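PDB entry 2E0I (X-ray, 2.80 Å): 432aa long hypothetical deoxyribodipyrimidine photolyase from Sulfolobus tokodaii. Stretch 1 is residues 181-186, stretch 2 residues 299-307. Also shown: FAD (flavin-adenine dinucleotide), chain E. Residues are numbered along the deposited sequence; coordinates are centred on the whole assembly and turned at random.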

ATOM      1  N   GLU A 181      16.803   2.267  -2.822  1.00 32.14           N
ATOM      2  CA  GLU A 181      16.187   1.224  -1.998  1.00 33.39           C
ATOM      3  C   GLU A 181      15.951   1.619  -0.540  1.00 31.71           C
ATOM      4  O   GLU A 181      16.708   2.394   0.034  1.00 32.84           O
ATOM      5  N   SER A 182      14.893   1.088   0.058  1.00 29.72           N
ATOM      6  CA  SER A 182      14.610   1.368   1.458  1.00 26.85           C
ATOM      7  C   SER A 182      15.622   0.611   2.301  1.00 26.66           C
ATOM      8  O   SER A 182      15.847  -0.585   2.101  1.00 26.00           O
ATOM      9  N   PRO A 183      16.248   1.296   3.263  1.00 26.73           N
ATOM     10  CA  PRO A 183      17.227   0.609   4.104  1.00 26.33           C
ATOM     11  C   PRO A 183      16.521  -0.386   5.014  1.00 27.30           C
ATOM     12  O   PRO A 183      17.156  -1.215   5.665  1.00 29.39           O
ATOM     13  N   LEU A 184      15.199  -0.309   5.034  1.00 26.75           N
ATOM     14  CA  LEU A 184      14.399  -1.141   5.913  1.00 25.68           C
ATOM     15  C   LEU A 184      13.788  -2.420   5.317  1.00 24.94           C
ATOM     16  O   LEU A 184      13.294  -3.277   6.055  1.00 24.44           O
ATOM     17  N   PHE A 185      13.817  -2.550   3.996  1.00 24.50           N
ATOM     18  CA  PHE A 185      13.256  -3.727   3.331  1.00 25.13           C
ATOM     19  C   PHE A 185      14.189  -4.186   2.236  1.00 26.98           C
ATOM     20  O   PHE A 185      15.007  -3.413   1.739  1.00 29.03           O
ATOM     21  N   ARG A 186      14.056  -5.441   1.839  1.00 28.25           N
ATOM     22  CA  ARG A 186      14.889  -5.958   0.776  1.00 30.33           C
ATOM     23  C   ARG A 186      14.019  -6.595  -0.284  1.00 29.45           C
ATOM     24  O   ARG A 186      14.501  -6.917  -1.362  1.00 31.87           O
ATOM     25  N   ARG A 299       9.871  12.446   8.865  1.00 23.60           N
ATOM     26  CA  ARG A 299      11.275  12.222   8.569  1.00 24.03           C
ATOM     27  C   ARG A 299      11.563  10.749   8.367  1.00 23.86           C
ATOM     28  O   ARG A 299      12.266  10.383   7.424  1.00 24.60           O
ATOM     29  N   MET A 300      11.020   9.900   9.235  1.00 22.58           N
ATOM     30  CA  MET A 300      11.243   8.476   9.076  1.00 22.30           C
ATOM     31  C   MET A 300      10.700   8.047   7.718  1.00 23.21           C
ATOM     32  O   MET A 300      11.424   7.478   6.901  1.00 23.88           O
ATOM     33  N   LEU A 301       9.422   8.332   7.479  1.00 22.81           N
ATOM     34  CA  LEU A 301       8.782   7.984   6.219  1.00 21.15           C
ATOM     35  C   LEU A 301       9.645   8.410   5.033  1.00 21.56           C
ATOM     36  O   LEU A 301       9.844   7.635   4.107  1.00 21.28           O
ATOM     37  N   ASN A 302      10.171   9.632   5.064  1.00 21.91           N
ATOM     38  CA  ASN A 302      10.974  10.110   3.942  1.00 23.24           C
ATOM     39  C   ASN A 302      12.237   9.315   3.661  1.00 23.14           C
ATOM     40  O   ASN A 302      12.580   9.058   2.511  1.00 23.49           O
ATOM     41  N   SER A 303      12.936   8.905   4.702  1.00 23.53           N
ATOM     42  CA  SER A 303      14.161   8.178   4.480  1.00 23.69           C
ATOM     43  C   SER A 303      13.958   6.689   4.469  1.00 23.42           C
ATOM     44  O   SER A 303      14.803   5.954   3.984  1.00 25.42           O
ATOM     45  N   THR A 304      12.832   6.230   4.983  1.00 23.56           N
ATOM     46  CA  THR A 304      12.598   4.803   5.034  1.00 22.94           C
ATOM     47  C   THR A 304      11.457   4.296   4.139  1.00 22.59           C
ATOM     48  O   THR A 304      11.474   3.146   3.690  1.00 21.70           O
ATOM     49  N   GLY A 305      10.472   5.156   3.885  1.00 22.27           N
ATOM     50  CA  GLY A 305       9.331   4.769   3.073  1.00 21.16           C
ATOM     51  C   GLY A 305       8.324   3.954   3.868  1.00 20.10           C
ATOM     52  O   GLY A 305       7.444   3.299   3.307  1.00 18.70           O
ATOM     53  N   TYR A 306       8.450   4.010   5.191  1.00 20.17           N
ATOM     54  CA  TYR A 306       7.572   3.270   6.084  1.00 20.38           C
ATOM     55  C   TYR A 306       7.381   3.980   7.433  1.00 20.51           C
ATOM     56  O   TYR A 306       8.246   4.717   7.880  1.00 19.73           O
ATOM     57  N   ILE A 307       6.225   3.754   8.053  1.00 20.81           N
ATOM     58  CA  ILE A 307       5.880   4.267   9.378  1.00 21.81           C
ATOM     59  C   ILE A 307       4.699   3.432   9.831  1.00 22.47           C
ATOM     60  O   ILE A 307       3.853   3.077   9.018  1.00 23.60           O
TER

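Packing of a loop, residues 181-186, built round a type I turn, against the C-terminal end of a helix and the loop that follows it, residues 299-307, in a putative photolyase from Sulfolobus tokodaii. The two backbones come nearest at Ser182 and Thr304, whose CA atoms lie 5.4 Å apart, and about 256 Å² is buried in all. Ser182 opens a type I turn that ends at Phe185. Its CA-to-CB bond runs sideways, yet the t rotamer (chi1 169°) places the hydroxyl where it serves both stretches: Ser182 OG donates to Thr304 O at 2.7 Å, and accepts from Leu184 N at 3.1 Å. One buried hydroxyl thus ties the turn to the helix end and steadies the turn from within, where the backbone bond from Phe185 N to Ser182 O, 3.4 Å, is weak. Pro183, with its ring puckered C-gamma endo, lies alongside the last helical residues, Pro183 CD coming 3.5 Å from Ser303 O.

Leu184 and Phe185 both point toward the second stretch. Leu184 is t at chi1 and p at chi2, which carries CD2 against three side chains: Leu184 CD2 is 4.1 Å from Met300 CE, 3.9 Å from Tyr306 CD2 and 3.2 Å from Thr304 OG1, the last a close contact rather than a hydrogen bond. Met300 starts sideways, but its extended t, t, t chain brings the terminal methyl nearer, so that it reaches Leu184 from a turn further back in the helix. Thr304 is t at chi1 (-166°) and has the most area covered by the turn, 56 Å².

Gly305 leaves the helix with positive phi (79°), a conformation that favours glycine. An ideal CB here would point toward the turn, 4.6 Å from Ser182 CB. Beyond it, Tyr306 adopts extended backbone angles and points toward the turn, whereas Ile307, p at chi1, points away.

Phe185 takes the m rotamer with chi2 84°, so its ring extends beside Tyr306; Phe185 CE1 meets Tyr306 CB at 3.7 Å, with that CB at the edge of the phenylalanine ring. The two rings are oblique, centroids 5.8 Å apart and planes at 59°. Tyr306, t at chi1 with chi2 91°, spans the site: its base and ring pack on Phe185 and Leu184, while Tyr306 OH donates a hydrogen bond to FAD O2P at 2.9 Å. FAD O5' lies at the ring's edge. A single side chain therefore links the apolar contact with the turn to the phosphate of the flavin cofactor.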

ATOM      1  CB  GLU A 181      17.058  -0.039  -2.033  1.00 36.28           C
ATOM      2  CG  GLU A 181      17.289  -0.606  -3.434  1.00 43.59           C
ATOM      3  CD  GLU A 181      18.000  -1.958  -3.423  1.00 48.19           C
ATOM      4  OE1 GLU A 181      17.567  -2.862  -2.666  1.00 51.39           O
ATOM      5  OE2 GLU A 181      18.985  -2.122  -4.182  1.00 50.14           O
ATOM      6  CB  SER A 182      13.211   0.887   1.851  1.00 26.42           C
ATOM      7  OG  SER A 182      13.035   0.938   3.262  1.00 20.64           O
ATOM      8  CB  PRO A 183      17.847   1.750   4.899  1.00 25.11           C
ATOM      9  CG  PRO A 183      16.690   2.687   5.079  1.00 23.97           C
ATOM     10  CD  PRO A 183      16.077   2.698   3.693  1.00 26.03           C
ATOM     11  CB  LEU A 184      13.317  -0.247   6.513  1.00 25.01           C
ATOM     12  CG  LEU A 184      12.385  -0.798   7.566  1.00 26.42           C
ATOM     13  CD1 LEU A 184      13.201  -1.472   8.658  1.00 25.99           C
ATOM     14  CD2 LEU A 184      11.531   0.345   8.111  1.00 25.83           C
ATOM     15  CB  PHE A 185      11.898  -3.418   2.677  1.00 23.99           C
ATOM     16  CG  PHE A 185      10.852  -2.940   3.631  1.00 20.97           C
ATOM     17  CD1 PHE A 185      10.793  -1.605   3.993  1.00 19.94           C
ATOM     18  CD2 PHE A 185       9.952  -3.839   4.198  1.00 20.71           C
ATOM     19  CE1 PHE A 185       9.854  -1.163   4.912  1.00 21.64           C
ATOM     20  CE2 PHE A 185       9.005  -3.415   5.122  1.00 19.56           C
ATOM     21  CZ  PHE A 185       8.955  -2.075   5.481  1.00 21.89           C
ATOM     22  CB  ARG A 186      15.908  -6.954   1.335  1.00 34.12           C
ATOM     23  CG  ARG A 186      16.884  -6.278   2.300  1.00 41.88           C
ATOM     24  CD  ARG A 186      17.946  -7.212   2.861  1.00 48.71           C
ATOM     25  NE  ARG A 186      19.020  -7.504   1.922  1.00 56.00           N
ATOM     26  CZ  ARG A 186      20.037  -8.342   2.140  1.00 58.62           C
ATOM     27  NH1 ARG A 186      20.951  -8.509   1.190  1.00 59.44           N
ATOM     28  NH2 ARG A 186      20.149  -9.014   3.284  1.00 59.47           N
ATOM     29  CB  ARG A 299      12.163  12.802   9.662  1.00 24.53           C
ATOM     30  CG  ARG A 299      12.126  14.301   9.673  1.00 26.04           C
ATOM     31  CD  ARG A 299      13.133  14.894  10.615  1.00 29.36           C
ATOM     32  NE  ARG A 299      12.877  16.320  10.795  1.00 33.29           N
ATOM     33  CZ  ARG A 299      13.664  17.136  11.485  1.00 35.73           C
ATOM     34  NH1 ARG A 299      14.767  16.661  12.055  1.00 37.55           N
ATOM     35  NH2 ARG A 299      13.339  18.419  11.624  1.00 35.84           N
ATOM     36  CB  MET A 300      10.551   7.672  10.168  1.00 22.45           C
ATOM     37  CG  MET A 300      10.855   6.192  10.028  1.00 22.91           C
ATOM     38  SD  MET A 300      10.063   5.097  11.207  1.00 25.71           S
ATOM     39  CE  MET A 300      10.425   3.534  10.418  1.00 23.62           C
ATOM     40  CB  LEU A 301       7.400   8.652   6.128  1.00 20.48           C
ATOM     41  CG  LEU A 301       6.758   8.810   4.738  1.00 20.21           C
ATOM     42  CD1 LEU A 301       6.435   7.442   4.160  1.00 19.10           C
ATOM     43  CD2 LEU A 301       5.496   9.663   4.834  1.00 19.44           C
ATOM     44  CB  ASN A 302      11.339  11.591   4.114  1.00 24.48           C
ATOM     45  CG  ASN A 302      10.135  12.518   3.947  1.00 27.64           C
ATOM     46  OD1 ASN A 302       9.350  12.369   3.011  1.00 28.25           O
ATOM     47  ND2 ASN A 302       9.994  13.486   4.853  1.00 28.16           N
ATOM     48  CB  SER A 303      15.163   8.521   5.556  1.00 24.41           C
ATOM     49  OG  SER A 303      14.714   7.975   6.769  1.00 26.22           O
ATOM     50  CB  THR A 304      12.341   4.394   6.482  1.00 22.10           C
ATOM     51  OG1 THR A 304      12.432   2.979   6.587  1.00 27.58           O
ATOM     52  CG2 THR A 304      10.964   4.810   6.917  1.00 22.89           C
ATOM     53  CB  TYR A 306       8.156   1.866   6.327  1.00 20.22           C
ATOM     54  CG  TYR A 306       7.433   1.083   7.400  1.00 21.49           C
ATOM     55  CD1 TYR A 306       6.362   0.240   7.084  1.00 22.30           C
ATOM     56  CD2 TYR A 306       7.749   1.266   8.748  1.00 21.82           C
ATOM     57  CE1 TYR A 306       5.620  -0.396   8.086  1.00 21.78           C
ATOM     58  CE2 TYR A 306       7.012   0.642   9.756  1.00 21.66           C
ATOM     59  CZ  TYR A 306       5.950  -0.181   9.421  1.00 22.86           C
ATOM     60  OH  TYR A 306       5.202  -0.750  10.431  1.00 25.02           O
ATOM     61  CB  ILE A 307       5.474   5.763   9.391  1.00 21.55           C
ATOM     62  CG1 ILE A 307       4.533   6.080   8.240  1.00 23.13           C
ATOM     63  CG2 ILE A 307       6.705   6.630   9.362  1.00 23.26           C
ATOM     64  CD1 ILE A 307       4.017   7.510   8.253  1.00 22.27           C
TER
HETATM   65  PA  FAD E1100       1.101  -3.937  11.446  1.00 29.54           P
HETATM   66  O1A FAD E1100       2.220  -4.825  11.834  1.00 31.28           O
HETATM   67  O2A FAD E1100       0.073  -3.411  12.370  1.00 31.16           O
HETATM   68  O5B FAD E1100       0.231  -5.101  10.752  1.00 31.26           O
HETATM   69  C5B FAD E1100      -1.191  -5.010  10.632  1.00 32.36           C
HETATM   70  C4B FAD E1100      -1.627  -5.467   9.239  1.00 34.14           C
HETATM   71  O4B FAD E1100      -3.052  -5.373   9.077  1.00 35.85           O
HETATM   72  C3B FAD E1100      -0.996  -4.560   8.181  1.00 34.99           C
HETATM   73  O3B FAD E1100       0.204  -5.175   7.706  1.00 33.17           O
HETATM   74  C2B FAD E1100      -2.050  -4.638   7.078  1.00 35.21           C
HETATM   75  O2B FAD E1100      -1.967  -5.903   6.419  1.00 38.01           O
HETATM   76  C1B FAD E1100      -3.325  -4.564   7.919  1.00 35.68           C
HETATM   77  N9A FAD E1100      -3.625  -3.178   8.350  1.00 34.64           N
HETATM   78  C8A FAD E1100      -3.320  -2.618   9.520  1.00 33.40           C
HETATM   79  N7A FAD E1100      -3.835  -1.392   9.576  1.00 33.44           N
HETATM   80  C5A FAD E1100      -4.472  -1.164   8.431  1.00 33.54           C
HETATM   81  C6A FAD E1100      -5.188  -0.095   7.902  1.00 32.04           C
HETATM   82  N6A FAD E1100      -5.375   1.016   8.607  1.00 30.60           N
HETATM   83  N1A FAD E1100      -5.700  -0.201   6.667  1.00 31.20           N
HETATM   84  C2A FAD E1100      -5.542  -1.297   5.944  1.00 30.40           C
HETATM   85  N3A FAD E1100      -4.873  -2.334   6.417  1.00 30.27           N
HETATM   86  C4A FAD E1100      -4.331  -2.300   7.644  1.00 33.30           C
HETATM   87  N1  FAD E1100      -1.279   0.351   4.172  1.00 23.25           N
HETATM   88  C2  FAD E1100      -0.800  -0.095   2.934  1.00 24.48           C
HETATM   89  O2  FAD E1100      -0.488  -1.272   2.769  1.00 25.23           O
HETATM   90  N3  FAD E1100      -0.620   0.816   1.886  1.00 26.07           N
HETATM   91  C4  FAD E1100      -0.913   2.170   2.091  1.00 24.57           C
HETATM   92  O4  FAD E1100      -0.810   2.961   1.155  1.00 23.75           O
HETATM   93  C4X FAD E1100      -1.373   2.609   3.328  1.00 24.01           C
HETATM   94  N5  FAD E1100      -1.578   3.977   3.542  1.00 24.96           N
HETATM   95  C5X FAD E1100      -2.060   4.433   4.775  1.00 24.55           C
HETATM   96  C6  FAD E1100      -2.272   5.796   4.958  1.00 22.01           C
HETATM   97  C7  FAD E1100      -2.784   6.260   6.165  1.00 23.91           C
HETATM   98  C7M FAD E1100      -3.036   7.761   6.328  1.00 24.69           C
HETATM   99  C8  FAD E1100      -3.075   5.360   7.188  1.00 22.82           C
HETATM  100  C8M FAD E1100      -3.666   5.837   8.517  1.00 23.13           C
HETATM  101  C9  FAD E1100      -2.858   3.998   6.996  1.00 23.48           C
HETATM  102  C9A FAD E1100      -2.356   3.521   5.788  1.00 25.13           C
HETATM  103  N10 FAD E1100      -2.152   2.146   5.572  1.00 24.65           N
HETATM  104  C10 FAD E1100      -1.565   1.708   4.374  1.00 23.77           C
HETATM  105  C1' FAD E1100      -2.517   1.161   6.622  1.00 22.81           C
HETATM  106  C2' FAD E1100      -1.450   0.772   7.650  1.00 24.46           C
HETATM  107  O2' FAD E1100      -0.903   1.939   8.270  1.00 24.04           O
HETATM  108  C3' FAD E1100      -0.329  -0.074   7.041  1.00 26.29           C
HETATM  109  O3' FAD E1100      -0.898  -1.209   6.383  1.00 28.37           O
HETATM  110  C4' FAD E1100       0.638  -0.574   8.118  1.00 26.48           C
HETATM  111  O4' FAD E1100       1.191   0.532   8.836  1.00 26.67           O
HETATM  112  C5' FAD E1100       1.772  -1.393   7.499  1.00 27.16           C
HETATM  113  O5' FAD E1100       2.732  -1.777   8.490  1.00 28.99           O
HETATM  114  P   FAD E1100       2.673  -3.216   9.210  1.00 27.24           P
HETATM  115  O1P FAD E1100       2.551  -4.248   8.157  1.00 28.14           O
HETATM  116  O2P FAD E1100       3.828  -3.290  10.132  1.00 28.17           O
HETATM  117  O3P FAD E1100       1.296  -3.156  10.048  1.00 30.28           O